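AT27789p (Drosophila melanogaster, PDB 5UZN) is the third quasi-RNA recognition motif (qRRM3) of Glorund, a fly hnRNP F/H homologue that probably binds mRNA. Local coordinates at residues R16-T21 and E72-R77. Numbering follows the deposited sequence. Where two conformers were deposited one is given.
Sequences RGLPYT and EQMGSR
Pro19 is flanked by two side chains of the opposite loop, Met74 on its buried side and Arg77 on the other, and the contact is carried by van der Waals packing. On the Arg77 side the aliphatic chain does the touching: CD of Arg77 rests 3.6 Å from CG of Pro19. The same methylene lies 3.2 Å from the carbonyl O of Gly17, a close CH-to-oxygen approach. Chi1 of Arg77 (-70°, CG anti to the carbonyl carbon) and an extended chi2 bring CD to Gly17 O and the Pro19 ring; the bend at chi3 then turns the guanidinium, which lies oblique to Pro19 CA and to the carbonyl oxygens of Gly17 and Leu18, with NH2 4.0 Å from CA of Pro19. On the inner side, SD of Met74 meets CG of Leu18 at 3.8 Å and CD of Pro19 at 4.1 Å. Between Met74 and Arg77 a type II' turn, with Gly75 at positive phi, is closed by paired backbone bonds; the O of Met74 that accepts from Arg77 N also lies 3.6 Å from CG of Pro19. The contact sets side by side the loops leaving strand 11-16 and entering strand 80-86, adjacent antiparallel strands of the RRM fold; the equivalent loops of hnRNP F qRRMs help bind G-tract RNA, probably so here. Leu18 and Met74 both reach Val27 of helix 24-31 and Ile79, while Leu18 also touches Ala53 of strand 52-57.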
loop_
_atom_site.group_PDB
_atom_site.type_symbol
_atom_site.label_atom_id
_atom_site.label_comp_id
_atom_site.label_asym_id
_atom_site.label_seq_id
_atom_site.Cartn_x
_atom_site.Cartn_y
_atom_site.Cartn_z
ATOM N N ARG A 16 1.811 -5.886 3.894
ATOM C CA ARG A 16 2.655 -7.067 3.828
ATOM C C ARG A 16 2.059 -8.111 2.892
ATOM O O ARG A 16 0.850 -8.126 2.635
ATOM C CB ARG A 16 2.874 -7.663 5.219
ATOM C CG ARG A 16 3.561 -6.692 6.165
ATOM C CD ARG A 16 3.792 -7.302 7.530
ATOM N NE ARG A 16 5.015 -8.082 7.571
ATOM C CZ ARG A 16 6.215 -7.526 7.699
ATOM N NH1 ARG A 16 6.322 -6.194 7.791
ATOM N NH2 ARG A 16 7.295 -8.292 7.758
ATOM N N GLY A 17 2.925 -8.981 2.378
ATOM C CA GLY A 17 2.482 -10.057 1.513
ATOM C C GLY A 17 2.417 -9.735 0.039
ATOM O O GLY A 17 1.791 -10.489 -0.708
ATOM N N LEU A 18 3.031 -8.644 -0.407
ATOM C CA LEU A 18 2.987 -8.330 -1.832
ATOM C C LEU A 18 3.798 -9.367 -2.592
ATOM O O LEU A 18 4.822 -9.830 -2.080
ATOM C CB LEU A 18 3.579 -6.945 -2.129
ATOM C CG LEU A 18 2.740 -5.684 -2.002
ATOM C CD1 LEU A 18 2.377 -5.453 -0.557
ATOM C CD2 LEU A 18 3.521 -4.504 -2.591
ATOM N N PRO A 19 3.386 -9.727 -3.811
ATOM C CA PRO A 19 4.255 -10.523 -4.688
ATOM C C PRO A 19 5.469 -9.716 -5.132
ATOM O O PRO A 19 5.410 -8.498 -5.264
ATOM C CB PRO A 19 3.357 -10.845 -5.891
ATOM C CG PRO A 19 1.973 -10.374 -5.536
ATOM C CD PRO A 19 2.108 -9.365 -4.447
ATOM N N TYR A 20 6.571 -10.409 -5.412
ATOM C CA TYR A 20 7.776 -9.697 -5.818
ATOM C C TYR A 20 7.667 -9.123 -7.225
ATOM O O TYR A 20 8.557 -8.369 -7.644
ATOM C CB TYR A 20 8.983 -10.626 -5.681
ATOM C CG TYR A 20 9.197 -11.164 -4.265
ATOM C CD1 TYR A 20 8.791 -10.433 -3.149
ATOM C CD2 TYR A 20 9.801 -12.400 -4.048
ATOM C CE1 TYR A 20 8.983 -10.918 -1.863
ATOM C CE2 TYR A 20 10.004 -12.890 -2.757
ATOM C CZ TYR A 20 9.586 -12.139 -1.671
ATOM O OH TYR A 20 9.771 -12.615 -0.388
ATOM N N THR A 21 6.592 -9.428 -7.955
ATOM C CA THR A 21 6.312 -8.781 -9.229
ATOM C C THR A 21 5.352 -7.601 -9.110
ATOM O O THR A 21 4.986 -7.021 -10.128
ATOM C CB THR A 21 5.731 -9.784 -10.243
ATOM O OG1 THR A 21 4.690 -10.550 -9.630
ATOM C CG2 THR A 21 6.801 -10.712 -10.748
ATOM N N GLU A 72 -9.625 -8.026 -3.280
ATOM C CA GLU A 72 -9.458 -9.181 -2.408
ATOM C C GLU A 72 -8.015 -9.656 -2.395
ATOM O O GLU A 72 -7.529 -10.131 -1.369
ATOM C CB GLU A 72 -10.418 -10.289 -2.843
ATOM C CG GLU A 72 -11.866 -9.786 -2.938
ATOM C CD GLU A 72 -12.786 -10.725 -3.698
ATOM O OE1 GLU A 72 -13.296 -10.323 -4.770
ATOM O OE2 GLU A 72 -13.004 -11.858 -3.219
ATOM N N GLN A 73 -7.309 -9.497 -3.504
ATOM C CA GLN A 73 -5.933 -9.937 -3.622
ATOM C C GLN A 73 -5.185 -8.918 -4.464
ATOM O O GLN A 73 -5.785 -8.161 -5.225
ATOM C CB GLN A 73 -5.818 -11.322 -4.285
ATOM C CG GLN A 73 -6.394 -12.481 -3.492
ATOM C CD GLN A 73 -5.980 -13.828 -4.076
ATOM O OE1 GLN A 73 -6.101 -14.063 -5.282
ATOM N NE2 GLN A 73 -5.474 -14.712 -3.221
ATOM N N MET A 74 -3.866 -8.886 -4.307
ATOM C CA MET A 74 -2.993 -8.245 -5.289
ATOM C C MET A 74 -2.327 -9.369 -6.068
ATOM O O MET A 74 -1.651 -10.216 -5.475
ATOM C CB MET A 74 -1.948 -7.364 -4.620
ATOM C CG MET A 74 -1.143 -6.552 -5.603
ATOM S SD MET A 74 0.194 -5.697 -4.758
ATOM C CE MET A 74 -0.727 -4.706 -3.577
ATOM N N GLY A 75 -2.524 -9.393 -7.372
ATOM C CA GLY A 75 -2.158 -10.600 -8.084
ATOM C C GLY A 75 -2.937 -11.748 -7.481
ATOM O O GLY A 75 -4.164 -11.703 -7.369
ATOM N N SER A 76 -2.238 -12.778 -7.023
ATOM C CA SER A 76 -2.917 -13.899 -6.395
ATOM C C SER A 76 -2.474 -14.075 -4.950
ATOM O O SER A 76 -2.479 -15.192 -4.438
ATOM C CB SER A 76 -2.697 -15.194 -7.178
ATOM O OG SER A 76 -1.394 -15.273 -7.730
ATOM N N ARG A 77 -2.079 -12.980 -4.288
ATOM C CA ARG A 77 -1.695 -13.003 -2.878
ATOM C C ARG A 77 -2.676 -12.178 -2.054
ATOM O O ARG A 77 -3.182 -11.157 -2.513
ATOM C CB ARG A 77 -0.273 -12.467 -2.657
ATOM C CG ARG A 77 0.823 -13.396 -3.183
ATOM C CD ARG A 77 2.182 -12.823 -2.874
ATOM N NE ARG A 77 3.061 -13.750 -2.174
ATOM C CZ ARG A 77 3.976 -14.505 -2.778
ATOM N NH1 ARG A 77 4.741 -15.318 -2.063
ATOM N NH2 ARG A 77 4.133 -14.447 -4.098
#